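Local coordinates for protein glutamyl-tRNA synthetase, cytoplasmic (Saccharomyces cerevisiae, PDB 2HRA) that activates glutamate with ATP and attaches it to tRNA(Glu), and through this N-terminal GST-like domain joins the cofactor Arc1p in a synthetase complex, at residues Gly150-Gly153 and Ser154-Asn158; Val162-Ser165 and Arg166-Thr169; Val73-Lys76 and Ile77-Lys80; Trp96-Leu99 and Ala100-Leu104; Glu179-Asp182 and Phe183-Ser187. All blocks are in the same frame, centred on the assembly; numbering follows the deposited sequence.

Interaction 1 of 5, residues Gly150-Gly153 and Ser154-Asn158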
loop_
_atom_site.group_PDB
_atom_site.type_symbol
_atom_site.label_atom_id
_atom_site.label_comp_id
_atom_site.label_asym_id
_atom_site.label_seq_id
_atom_site.Cartn_x
_atom_site.Cartn_y
_atom_site.Cartn_z
ATOM N N GLY A 150 9.128 8.698 -2.593
ATOM C CA GLY A 150 9.617 9.306 -3.821
ATOM C C GLY A 150 11.094 9.063 -4.110
ATOM O O GLY A 150 11.523 9.204 -5.246
ATOM N N MET A 151 11.865 8.691 -3.091
ATOM C CA MET A 151 13.293 8.412 -3.229
ATOM C C MET A 151 13.614 7.132 -4.015
ATOM O O MET A 151 14.689 7.008 -4.611
ATOM C CB MET A 151 13.924 8.290 -1.833
ATOM C CG MET A 151 15.428 8.202 -1.857
ATOM S SD MET A 151 16.185 8.626 -0.259
ATOM C CE MET A 151 15.629 7.291 0.741
ATOM N N CYS A 152 12.700 6.171 -4.003
ATOM C CA CYS A 152 13.018 4.845 -4.513
ATOM C C CYS A 152 13.168 4.734 -6.034
ATOM O O CYS A 152 13.936 3.904 -6.523
ATOM C CB CYS A 152 12.049 3.823 -3.946
ATOM S SG CYS A 152 10.386 3.758 -4.659
ATOM N N GLY A 153 12.494 5.606 -6.776
ATOM C CA GLY A 153 12.451 5.494 -8.222
ATOM C C GLY A 153 13.833 5.430 -8.803
ATOM O O GLY A 153 14.153 4.518 -9.550
ATOM N N SER A 154 14.654 6.422 -8.446
ATOM C CA SER A 154 16.008 6.540 -8.943
ATOM C C SER A 154 16.933 5.437 -8.443
ATOM O O SER A 154 17.832 5.024 -9.160
ATOM C CB SER A 154 16.580 7.897 -8.542
ATOM O OG SER A 154 15.572 8.856 -8.714
ATOM N N ILE A 155 16.703 4.951 -7.230
ATOM C CA ILE A 155 17.551 3.888 -6.704
ATOM C C ILE A 155 17.363 2.608 -7.494
ATOM O O ILE A 155 18.339 1.936 -7.883
ATOM C CB ILE A 155 17.344 3.663 -5.234
ATOM C CG1 ILE A 155 17.796 4.898 -4.460
ATOM C CG2 ILE A 155 18.185 2.449 -4.759
ATOM C CD1 ILE A 155 17.517 4.807 -3.018
ATOM N N ILE A 156 16.101 2.316 -7.753
ATOM C CA ILE A 156 15.702 1.145 -8.473
ATOM C C ILE A 156 16.338 1.152 -9.856
ATOM O O ILE A 156 16.774 0.131 -10.361
ATOM C CB ILE A 156 14.170 1.117 -8.616
ATOM C CG1 ILE A 156 13.528 0.717 -7.287
ATOM C CG2 ILE A 156 13.739 0.189 -9.778
ATOM C CD1 ILE A 156 12.057 1.092 -7.212
ATOM N N LYS A 157 16.383 2.322 -10.461
ATOM C CA LYS A 157 16.987 2.463 -11.780
ATOM C C LYS A 157 18.505 2.352 -11.734
ATOM O O LYS A 157 19.108 1.505 -12.394
ATOM C CB LYS A 157 16.540 3.778 -12.375
ATOM C CG LYS A 157 17.325 4.186 -13.585
ATOM C CD LYS A 157 16.739 5.434 -14.189
ATOM C CE LYS A 157 17.650 5.959 -15.258
ATOM N NZ LYS A 157 17.869 4.941 -16.340
ATOM N N ASN A 158 19.118 3.174 -10.898
ATOM C CA ASN A 158 20.578 3.372 -10.904
ATOM C C ASN A 158 21.356 2.179 -10.300
ATOM O O ASN A 158 22.526 1.970 -10.613
ATOM C CB ASN A 158 20.900 4.671 -10.185
ATOM C CG ASN A 158 20.612 5.901 -11.061
ATOM O OD1 ASN A 158 20.927 5.896 -12.236
ATOM N ND2 ASN A 158 20.038 6.937 -10.492
HETATM O O HOH W 1 13.424 8.716 -7.232
#

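Interaction 2 of 5, residues Val162-Ser165 and Arg166-Thr169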
loop_
_atom_site.group_PDB
_atom_site.type_symbol
_atom_site.label_atom_id
_atom_site.label_comp_id
_atom_site.label_asym_id
_atom_site.label_seq_id
_atom_site.Cartn_x
_atom_site.Cartn_y
_atom_site.Cartn_z
ATOM N N VAL A 162 16.008 -4.505 -11.335
ATOM C CA VAL A 162 15.135 -4.579 -12.485
ATOM C C VAL A 162 13.978 -5.498 -12.153
ATOM O O VAL A 162 12.911 -5.367 -12.726
ATOM C CB VAL A 162 15.827 -5.047 -13.775
ATOM C CG1 VAL A 162 16.905 -4.025 -14.205
ATOM C CG2 VAL A 162 16.464 -6.377 -13.614
ATOM N N ASN A 163 14.181 -6.377 -11.195
ATOM C CA ASN A 163 13.093 -7.240 -10.756
ATOM C C ASN A 163 12.056 -6.425 -10.005
ATOM O O ASN A 163 10.853 -6.570 -10.233
ATOM C CB ASN A 163 13.640 -8.346 -9.893
ATOM C CG ASN A 163 14.695 -9.149 -10.615
ATOM O OD1 ASN A 163 14.523 -9.498 -11.792
ATOM N ND2 ASN A 163 15.768 -9.458 -9.929
ATOM N N VAL A 164 12.516 -5.507 -9.166
ATOM C CA VAL A 164 11.607 -4.574 -8.479
ATOM C C VAL A 164 10.885 -3.714 -9.514
ATOM O O VAL A 164 9.684 -3.514 -9.466
ATOM C CB VAL A 164 12.381 -3.658 -7.468
ATOM C CG1 VAL A 164 11.443 -2.565 -6.902
ATOM C CG2 VAL A 164 12.967 -4.517 -6.318
ATOM N N SER A 165 11.644 -3.199 -10.466
ATOM C CA SER A 165 11.065 -2.362 -11.508
ATOM C C SER A 165 9.920 -3.070 -12.233
ATOM O O SER A 165 8.837 -2.513 -12.412
ATOM C CB SER A 165 12.157 -1.987 -12.507
ATOM O OG SER A 165 11.662 -1.053 -13.424
ATOM N N ARG A 166 10.171 -4.301 -12.642
ATOM C CA ARG A 166 9.209 -5.051 -13.437
ATOM C C ARG A 166 8.003 -5.467 -12.602
ATOM O O ARG A 166 6.856 -5.358 -13.046
ATOM C CB ARG A 166 9.902 -6.246 -14.062
ATOM C CG ARG A 166 10.858 -5.833 -15.176
ATOM C CD ARG A 166 11.645 -6.988 -15.736
ATOM N NE ARG A 166 12.512 -6.553 -16.837
ATOM C CZ ARG A 166 13.670 -7.125 -17.175
ATOM N NH1 ARG A 166 14.127 -8.167 -16.501
ATOM N NH2 ARG A 166 14.375 -6.645 -18.191
ATOM N N TRP A 167 8.255 -5.885 -11.372
ATOM C CA TRP A 167 7.171 -6.176 -10.423
ATOM C C TRP A 167 6.300 -4.941 -10.119
ATOM O O TRP A 167 5.091 -5.070 -10.018
ATOM C CB TRP A 167 7.770 -6.766 -9.149
ATOM C CG TRP A 167 6.939 -6.758 -7.919
ATOM C CD1 TRP A 167 6.120 -7.746 -7.480
ATOM C CD2 TRP A 167 6.916 -5.734 -6.909
ATOM N NE1 TRP A 167 5.581 -7.397 -6.263
ATOM C CE2 TRP A 167 6.045 -6.165 -5.899
ATOM C CE3 TRP A 167 7.586 -4.514 -6.749
ATOM C CZ2 TRP A 167 5.781 -5.404 -4.752
ATOM C CZ3 TRP A 167 7.317 -3.741 -5.595
ATOM C CH2 TRP A 167 6.425 -4.183 -4.633
ATOM N N TYR A 168 6.924 -3.780 -9.936
ATOM C CA TYR A 168 6.214 -2.533 -9.634
ATOM C C TYR A 168 5.339 -2.114 -10.838
ATOM O O TYR A 168 4.159 -1.785 -10.683
ATOM C CB TYR A 168 7.191 -1.418 -9.216
ATOM C CG TYR A 168 6.500 -0.139 -8.756
ATOM C CD1 TYR A 168 6.295 0.114 -7.416
ATOM C CD2 TYR A 168 6.049 0.814 -9.676
ATOM C CE1 TYR A 168 5.619 1.268 -6.995
ATOM C CE2 TYR A 168 5.390 1.962 -9.268
ATOM C CZ TYR A 168 5.175 2.175 -7.916
ATOM O OH TYR A 168 4.519 3.303 -7.473
ATOM N N THR A 169 5.907 -2.166 -12.034
ATOM C CA THR A 169 5.164 -1.885 -13.265
ATOM C C THR A 169 4.017 -2.871 -13.508
ATOM O O THR A 169 2.922 -2.458 -13.918
ATOM C CB THR A 169 6.118 -1.893 -14.437
ATOM O OG1 THR A 169 7.133 -0.922 -14.160
ATOM C CG2 THR A 169 5.419 -1.551 -15.763
HETATM O O HOH W 2 13.019 -9.398 -13.858
HETATM O O HOH W 3 9.638 -1.967 -15.767
#

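Interaction 3 of 5, residues Val73-Lys76 and Ile77-Lys80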
loop_
_atom_site.group_PDB
_atom_site.type_symbol
_atom_site.label_atom_id
_atom_site.label_comp_id
_atom_site.label_asym_id
_atom_site.label_seq_id
_atom_site.Cartn_x
_atom_site.Cartn_y
_atom_site.Cartn_z
ATOM N N VAL A 73 -2.699 -0.494 11.341
ATOM C CA VAL A 73 -3.922 -0.455 10.519
ATOM C C VAL A 73 -3.909 -1.493 9.371
ATOM O O VAL A 73 -4.895 -2.227 9.179
ATOM C CB VAL A 73 -4.179 0.969 9.936
ATOM C CG1 VAL A 73 -5.333 0.937 8.937
ATOM C CG2 VAL A 73 -4.461 2.001 11.064
ATOM N N PHE A 74 -2.814 -1.553 8.614
ATOM C CA PHE A 74 -2.682 -2.518 7.528
ATOM C C PHE A 74 -3.026 -3.910 8.027
ATOM O O PHE A 74 -3.911 -4.591 7.470
ATOM C CB PHE A 74 -1.275 -2.542 6.947
ATOM C CG PHE A 74 -1.145 -3.435 5.735
ATOM C CD1 PHE A 74 -1.708 -3.065 4.525
ATOM C CD2 PHE A 74 -0.464 -4.640 5.811
ATOM C CE1 PHE A 74 -1.603 -3.892 3.403
ATOM C CE2 PHE A 74 -0.341 -5.456 4.693
ATOM C CZ PHE A 74 -0.909 -5.077 3.485
ATOM N N ASN A 75 -2.329 -4.343 9.073
ATOM C CA ASN A 75 -2.527 -5.689 9.574
ATOM C C ASN A 75 -3.934 -5.939 10.104
ATOM O O ASN A 75 -4.424 -7.076 10.081
ATOM C CB ASN A 75 -1.519 -6.003 10.657
ATOM C CG ASN A 75 -0.146 -6.318 10.102
ATOM O OD1 ASN A 75 -0.003 -7.046 9.115
ATOM N ND2 ASN A 75 0.881 -5.788 10.754
ATOM N N LYS A 76 -4.561 -4.891 10.620
ATOM C CA LYS A 76 -5.921 -4.996 11.068
ATOM C C LYS A 76 -6.861 -5.221 9.882
ATOM O O LYS A 76 -7.789 -5.991 9.994
ATOM C CB LYS A 76 -6.313 -3.776 11.909
ATOM C CG LYS A 76 -5.602 -3.735 13.260
ATOM C CD LYS A 76 -6.095 -2.616 14.156
ATOM C CE LYS A 76 -5.857 -2.930 15.629
ATOM N NZ LYS A 76 -4.441 -2.791 16.057
ATOM N N ILE A 77 -6.606 -4.599 8.732
ATOM C CA ILE A 77 -7.477 -4.831 7.562
ATOM C C ILE A 77 -7.362 -6.295 7.119
ATOM O O ILE A 77 -8.342 -7.015 6.862
ATOM C CB ILE A 77 -7.080 -3.909 6.402
ATOM C CG1 ILE A 77 -7.239 -2.438 6.810
ATOM C CG2 ILE A 77 -7.907 -4.235 5.131
ATOM C CD1 ILE A 77 -6.533 -1.485 5.861
ATOM N N THR A 78 -6.117 -6.717 7.125
ATOM C CA THR A 78 -5.634 -7.973 6.620
ATOM C C THR A 78 -6.176 -9.157 7.437
ATOM O O THR A 78 -6.562 -10.159 6.866
ATOM C CB THR A 78 -4.112 -7.878 6.637
ATOM O OG1 THR A 78 -3.651 -7.507 5.316
ATOM C CG2 THR A 78 -3.469 -9.087 7.220
ATOM N N SER A 79 -6.216 -8.990 8.754
ATOM C CA SER A 79 -6.680 -10.009 9.684
ATOM C C SER A 79 -8.205 -10.017 9.804
ATOM O O SER A 79 -8.832 -11.078 10.001
ATOM C CB SER A 79 -6.025 -9.760 11.044
ATOM O OG SER A 79 -6.651 -10.540 12.037
ATOM N N LYS A 80 -8.798 -8.833 9.685
ATOM C CA LYS A 80 -10.250 -8.680 9.670
ATOM C C LYS A 80 -10.820 -9.320 8.420
ATOM O O LYS A 80 -11.871 -9.974 8.475
ATOM C CB LYS A 80 -10.621 -7.204 9.673
ATOM C CG LYS A 80 -12.037 -6.884 10.083
ATOM C CD LYS A 80 -12.311 -5.409 9.777
ATOM C CE LYS A 80 -13.170 -4.739 10.805
ATOM N NZ LYS A 80 -14.594 -5.170 10.701
#

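Interaction 4 of 5, residues Trp96-Leu99 and Ala100-Leu104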
loop_
_atom_site.group_PDB
_atom_site.type_symbol
_atom_site.label_atom_id
_atom_site.label_comp_id
_atom_site.label_asym_id
_atom_site.label_seq_id
_atom_site.Cartn_x
_atom_site.Cartn_y
_atom_site.Cartn_z
ATOM N N TRP A 96 7.566 -9.511 5.176
ATOM C CA TRP A 96 7.617 -8.610 4.059
ATOM C C TRP A 96 6.760 -7.394 4.341
ATOM O O TRP A 96 7.070 -6.308 3.925
ATOM C CB TRP A 96 7.223 -9.322 2.762
ATOM C CG TRP A 96 8.269 -10.271 2.351
ATOM C CD1 TRP A 96 8.272 -11.627 2.527
ATOM C CD2 TRP A 96 9.525 -9.941 1.730
ATOM N NE1 TRP A 96 9.459 -12.157 2.059
ATOM C CE2 TRP A 96 10.235 -11.141 1.558
ATOM C CE3 TRP A 96 10.106 -8.747 1.295
ATOM C CZ2 TRP A 96 11.509 -11.180 0.977
ATOM C CZ3 TRP A 96 11.358 -8.786 0.730
ATOM C CH2 TRP A 96 12.051 -9.989 0.569
ATOM N N VAL A 97 5.671 -7.577 5.047
ATOM C CA VAL A 97 4.896 -6.442 5.530
ATOM C C VAL A 97 5.709 -5.599 6.498
ATOM O O VAL A 97 5.659 -4.384 6.438
ATOM C CB VAL A 97 3.636 -6.906 6.215
ATOM C CG1 VAL A 97 2.944 -5.705 6.859
ATOM C CG2 VAL A 97 2.741 -7.596 5.171
ATOM N N ASN A 98 6.467 -6.246 7.381
ATOM C CA ASN A 98 7.403 -5.528 8.258
ATOM C C ASN A 98 8.436 -4.731 7.480
ATOM O O ASN A 98 8.703 -3.565 7.796
ATOM C CB ASN A 98 8.113 -6.508 9.189
ATOM C CG ASN A 98 7.190 -7.078 10.256
ATOM O OD1 ASN A 98 6.165 -6.480 10.607
ATOM N ND2 ASN A 98 7.553 -8.235 10.791
ATOM N N LEU A 99 9.047 -5.348 6.471
ATOM C CA LEU A 99 10.025 -4.630 5.643
ATOM C C LEU A 99 9.421 -3.385 4.999
ATOM O O LEU A 99 10.035 -2.315 4.976
ATOM C CB LEU A 99 10.591 -5.539 4.530
ATOM C CG LEU A 99 11.685 -4.848 3.690
ATOM C CD1 LEU A 99 12.962 -4.629 4.505
ATOM C CD2 LEU A 99 11.978 -5.599 2.403
ATOM N N ALA A 100 8.203 -3.522 4.473
ATOM C CA ALA A 100 7.545 -2.411 3.819
ATOM C C ALA A 100 7.277 -1.285 4.819
ATOM O O ALA A 100 7.561 -0.129 4.558
ATOM C CB ALA A 100 6.202 -2.892 3.160
ATOM N N GLN A 101 6.764 -1.637 5.985
ATOM C CA GLN A 101 6.261 -0.632 6.921
ATOM C C GLN A 101 7.365 -0.061 7.765
ATOM O O GLN A 101 7.254 1.058 8.215
ATOM C CB GLN A 101 5.157 -1.213 7.827
ATOM C CG GLN A 101 3.937 -1.707 7.053
ATOM C CD GLN A 101 2.675 -1.922 7.909
ATOM O OE1 GLN A 101 2.556 -2.894 8.659
ATOM N NE2 GLN A 101 1.707 -1.040 7.733
ATOM N N LYS A 102 8.424 -0.834 7.986
ATOM C CA LYS A 102 9.547 -0.399 8.811
ATOM C C LYS A 102 10.730 0.111 8.017
ATOM O O LYS A 102 11.507 0.903 8.531
ATOM C CB LYS A 102 10.023 -1.533 9.706
ATOM C CG LYS A 102 9.019 -1.935 10.747
ATOM C CD LYS A 102 9.398 -3.244 11.396
ATOM C CE LYS A 102 8.281 -3.749 12.315
ATOM N NZ LYS A 102 8.820 -4.684 13.341
ATOM N N GLU A 103 10.884 -0.344 6.773
ATOM C CA GLU A 103 12.074 -0.011 6.015
ATOM C C GLU A 103 11.812 0.683 4.679
ATOM O O GLU A 103 12.446 1.696 4.410
ATOM C CB GLU A 103 12.953 -1.252 5.849
ATOM C CG GLU A 103 13.007 -2.104 7.104
ATOM C CD GLU A 103 14.362 -2.662 7.361
ATOM O OE1 GLU A 103 14.844 -3.393 6.472
ATOM O OE2 GLU A 103 14.946 -2.373 8.441
ATOM N N LEU A 104 10.885 0.194 3.857
ATOM C CA LEU A 104 10.702 0.781 2.529
ATOM C C LEU A 104 10.066 2.176 2.512
ATOM O O LEU A 104 10.200 2.900 1.510
ATOM C CB LEU A 104 9.927 -0.157 1.588
ATOM C CG LEU A 104 10.555 -1.519 1.253
ATOM C CD1 LEU A 104 9.588 -2.338 0.431
ATOM C CD2 LEU A 104 11.892 -1.352 0.514
#

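Interaction 5 of 5, residues Glu179-Asp182 and Phe183-Ser187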
loop_
_atom_site.group_PDB
_atom_site.type_symbol
_atom_site.label_atom_id
_atom_site.label_comp_id
_atom_site.label_asym_id
_atom_site.label_seq_id
_atom_site.Cartn_x
_atom_site.Cartn_y
_atom_site.Cartn_z
ATOM N N GLU A 179 -4.325 3.079 -9.941
ATOM C CA GLU A 179 -5.246 4.230 -9.893
ATOM C C GLU A 179 -5.585 4.666 -8.453
ATOM O O GLU A 179 -6.423 5.554 -8.256
ATOM C CB GLU A 179 -6.535 3.931 -10.672
ATOM C CG GLU A 179 -6.280 3.673 -12.138
ATOM C CD GLU A 179 -7.542 3.423 -12.921
ATOM O OE1 GLU A 179 -8.639 3.356 -12.334
ATOM O OE2 GLU A 179 -7.424 3.277 -14.145
ATOM N N ALA A 180 -4.934 4.077 -7.447
ATOM C CA ALA A 180 -5.230 4.430 -6.063
ATOM C C ALA A 180 -4.878 5.898 -5.795
ATOM O O ALA A 180 -5.633 6.613 -5.138
ATOM C CB ALA A 180 -4.502 3.499 -5.084
ATOM N N HIS A 181 -3.746 6.345 -6.313
ATOM C CA HIS A 181 -3.370 7.754 -6.205
ATOM C C HIS A 181 -4.419 8.677 -6.840
ATOM O O HIS A 181 -4.908 9.593 -6.191
ATOM C CB HIS A 181 -2.003 8.016 -6.827
ATOM C CG HIS A 181 -1.761 9.460 -7.117
ATOM N ND1 HIS A 181 -1.390 10.358 -6.143
ATOM C CD2 HIS A 181 -1.891 10.174 -8.259
ATOM C CE1 HIS A 181 -1.277 11.563 -6.678
ATOM N NE2 HIS A 181 -1.579 11.478 -7.962
ATOM N N ASP A 182 -4.746 8.448 -8.109
ATOM C CA ASP A 182 -5.815 9.208 -8.787
ATOM C C ASP A 182 -7.160 9.159 -8.046
ATOM O O ASP A 182 -7.834 10.176 -7.928
ATOM C CB ASP A 182 -6.008 8.717 -10.223
ATOM C CG ASP A 182 -4.860 9.123 -11.138
ATOM O OD1 ASP A 182 -4.867 8.689 -12.315
ATOM O OD2 ASP A 182 -3.975 9.892 -10.687
ATOM N N PHE A 183 -7.536 7.986 -7.540
ATOM C CA PHE A 183 -8.724 7.875 -6.711
ATOM C C PHE A 183 -8.652 8.792 -5.507
ATOM O O PHE A 183 -9.600 9.490 -5.172
ATOM C CB PHE A 183 -8.935 6.453 -6.194
ATOM C CG PHE A 183 -9.967 6.380 -5.095
ATOM C CD1 PHE A 183 -11.324 6.391 -5.400
ATOM C CD2 PHE A 183 -9.588 6.373 -3.768
ATOM C CE1 PHE A 183 -12.271 6.367 -4.392
ATOM C CE2 PHE A 183 -10.550 6.348 -2.757
ATOM C CZ PHE A 183 -11.878 6.339 -3.071
ATOM N N LEU A 184 -7.523 8.772 -4.833
ATOM C CA LEU A 184 -7.357 9.583 -3.643
ATOM C C LEU A 184 -7.391 11.079 -3.968
ATOM O O LEU A 184 -8.057 11.863 -3.287
ATOM C CB LEU A 184 -6.061 9.177 -2.932
ATOM C CG LEU A 184 -5.807 9.788 -1.573
ATOM C CD1 LEU A 184 -7.018 9.683 -0.670
ATOM C CD2 LEU A 184 -4.566 9.103 -0.968
ATOM N N SER A 185 -6.707 11.468 -5.031
ATOM C CA SER A 185 -6.603 12.879 -5.387
ATOM C C SER A 185 -7.877 13.485 -5.994
ATOM O O SER A 185 -8.169 14.672 -5.765
ATOM C CB SER A 185 -5.374 13.110 -6.282
ATOM O OG SER A 185 -5.666 12.978 -7.660
ATOM N N LYS A 186 -8.637 12.697 -6.759
ATOM C CA LYS A 186 -9.974 13.135 -7.227
ATOM C C LYS A 186 -10.986 13.234 -6.091
ATOM O O LYS A 186 -11.787 14.140 -6.070
ATOM C CB LYS A 186 -10.516 12.207 -8.330
ATOM C CG LYS A 186 -9.706 12.324 -9.615
ATOM C CD LYS A 186 -9.958 11.191 -10.626
ATOM C CE LYS A 186 -8.930 11.222 -11.782
ATOM N NZ LYS A 186 -9.114 12.395 -12.713
ATOM N N SER A 187 -10.942 12.301 -5.151
ATOM C CA SER A 187 -11.819 12.328 -4.002
ATOM C C SER A 187 -11.530 13.506 -3.092
ATOM O O SER A 187 -12.435 14.071 -2.494
ATOM C CB SER A 187 -11.670 11.039 -3.211
ATOM O OG SER A 187 -12.021 9.962 -4.029
HETATM O O HOH W 4 -3.167 14.242 -8.831
#

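Interaction 1 of 5, residues Gly150-Gly153 and Ser154-Asn158
Cys152 O takes the backbone N-H of Ile156 almost head-on, at 3.0 Å from Cys152 O to Ile156 N with a C=O...N angle of 170°, and one residue on, Gly153 O accepts Lys157 N over a longer 3.3 Å. Just before these bonds, a water bridges the chain: it donates to Gly150 O and accepts from Ser154 N, 2.9 Å from that nitrogen, so an early amide of the helix is satisfied by solvent rather than by a carbonyl. The side chains divide between two sides of the short helix 152-158, which lies in the helical, GST_C-like part of this N-terminal GST-fold domain. On one side Met151 and Ile155 meet at a slant, Met151 CG lying 4.2 Å from Ile155 CD1. Met151 swings its CG away from its own backbone N (chi1 -172°), and both residues pack on helix 109-122, Met151 on Leu112 and Ile155 on Phe109, Ser113 and Leu116. On the other side Ile156 folds its CG1 branch back over the preceding turn: CG1 comes within 3.3 Å of Cys152 O, and the terminal CD1 lies 4.1 Å from Cys152 SG. The thiol reaches that methyl with chi1 at 77°, which sets SG between its own N and carbonyl carbon. Beyond Cys152, Ile156 rests on Val164 and Ser165 of helix 162-172, while Gly153, Ser154 and Lys157 face solvent.

Interaction 2 of 5, residues Val162-Ser165 and Arg166-Thr169
Arg166 N donates to Val162 O, and the arginine side chain then runs back beside that valine, its CG 3.2 Å from the same Val162 O. The chain is extended from CG to NE, which carries the guanidinium alongside Val162, with CG2 of the valine over one face, 4.1 Å from Arg166 NH1. At the guanidinium edge, in its plane, a water accepts from NH1 and donates to Asn163 OD1; Asn163 ND2 is held by Asp120 O. Trp167 follows, its N bonded to Asn163 O and its ring edge turned to Val164 O, 3.6 Å from CE3, while NE1 bonds to Asp139. Tyr168 N meets Val164 O at 2.8 Å, and the ring leads off to stack with Trp143. Thr169 grips Ser165 O twice, through its N at 3.0 Å and its OG1 at 2.9 Å, from opposite faces of the carbonyl plane; OG1 stands beside the backbone N (chi1 -57°), which lets it double back. A second water joins Thr169 OG1 to Ser165 OG. The pattern is that of an amphipathic alpha-helix in the C-terminal helical half of a GST fold, here within a region that interacts with ARC1.

Interaction 3 of 5, residues Val73-Lys76 and Ile77-Lys80
Val73 and Ile77 meet one turn apart on the inner side of helix 73-80, where Val73 CG1 and Ile77 CD1 touch at 4.1 Å as the two side chains pass at a slant. Ile77 keeps CG1 beside its own backbone N (chi1 -61°), so this branch lies back against the turn, 3.3 Å from Val73 O, and carries CD1 to the valine. Ile77 N is held by Val73 O at 3.0 Å and more weakly by Phe74 O. Around this pair Val73 reaches Glu36, and Ile77 reaches Ala39 and Leu66, of helix 34-46 and strand 64-66. The helix thus lies against both the sheet and a helix of the thioredoxin-like half of the GST fold, while Phe74 also reaches Val140 and Ala141 in the helical half. With an alanine here in place of Ile77, CG1, CG2 and CD1 are gone, which would probably leave Val73 CG1 without its methyl partner and a gap toward Ala39 and Leu66. Next to this packed side, the Thr78 hydroxyl hangs over one face of the Phe74 ring, toward its rim, with OG1 3.9 Å from CE2, and Thr78 N bonds to Phe74 O. The opposite character appears at Ser79 and Lys80. These two exposed residues touch the preceding turn mainly through their CB atoms, Ser79 CB at 3.3 Å from Asn75 O and Lys80 CB at 3.1 Å from Lys76 O. The Lys80 chain leads away from this turn, and its NZ bonds to Ser21.

Interaction 4 of 5, residues Trp96-Leu99 and Ala100-Leu104
Gln101 lies alongside Val97 one turn earlier, both side chains pointing the same way, with Gln101 backbone N bonded to Val97 O at 3.0 Å. From that backbone, Gln101 CB sits 3.5 Å from Val97 O, and CG, beside its own backbone N (chi1 -61°), closes to 3.2 Å from the same oxygen. CD comes next, 3.9 Å from Val97 CG1, and at the tip OE1 rests 3.4 Å from that methyl, while the NE2 branch goes to Phe74 of helix 73-80. A leucine in its place, without the amide, is likely to leave Phe74 and Asn75 without the polar end that now lies against them. Lys102 repeats the side-by-side pattern on the exposed flank, stretching its methylenes along Asn98 until CE is 3.9 Å from Asn98 OD1. At the end of the segment the helix widens into a pi-type turn: Leu99 O receives both Glu103 N, from above the carbonyl plane, and Leu104 N, in that plane at 2.9 Å. The extra residue in this turn brings Leu104 CG to 4.3 Å from Leu99 CG, and Leu104 packs on Ala145 of helix 137-148. Chemically, one carbonyl oxygen serves two amides in this wide turn, while Lys102 lays its carbons on Asn98 and Gln101 sets its OE1 against a methyl, which leaves the hydrogen bonding across the turn to the backbone.

Interaction 5 of 5, residues Glu179-Asp182 and Phe183-Ser187
Phe183 N donates to Glu179 O at 2.8 Å, and the next amides follow suit, Leu184 N to Ala180 O, Ser185 N to His181 O and Lys186 N to Asp182 O, opening helix 180-195 with Glu179 at its N-cap position. Against this backbone Lys186 lays its carbons along Asp182, CG 3.3 Å from Asp182 O and CE 4.2 Å from Asp182 CB. The last torsion bends the lysine chain (chi4 -70°). On another side Ser185 CB lies over a face of the His181 imidazole toward its rim, and a water joins Ser185 OG, at 3.0 Å, to His181 NE2 through a weak bond. Ser187 OG doubles the backbone grip on Phe183 O at 2.7 Å and lies above one face of the Phe183 ring. Farther out, His181 ND1 has a weak bond to Tyr34 OH, Ala180 packs on Leu37 and Arg41 of helix 34-46, and Leu184 meets Leu55 of strand 51-56, setting the helix against the thioredoxin-like half of the GST fold. Asp182 and Lys186, opposite in charge but 5.7 Å apart at OD1 and NZ, probably attract each other only weakly and do not form a salt bridge, and the directional hold comes from the amides and the Ser187 hydroxyl.

Along the chain the order is interaction 3, 4, 1, 2 and 5, each within a single helix or at its start. Two pairs touch. Interactions 1 and 2, centres 11 Å apart, meet where Ile156 CD1 lies 3.7 Å from Val164 CG1, joining helices 152-158 and 162-172. Interactions 3 and 4, centres 15 Å apart, meet through Phe74 and Val97, linking helix 73-80 of the thioredoxin-like half to helix 90-104 of the helical half. Interaction 5 stands apart, its nearest atoms about 8 Å from interaction 2. Interactions 2 and 3, centres 26 Å apart, lie on opposite sides of the chain's centre, with interaction 2 in one of the regions that interact with ARC1.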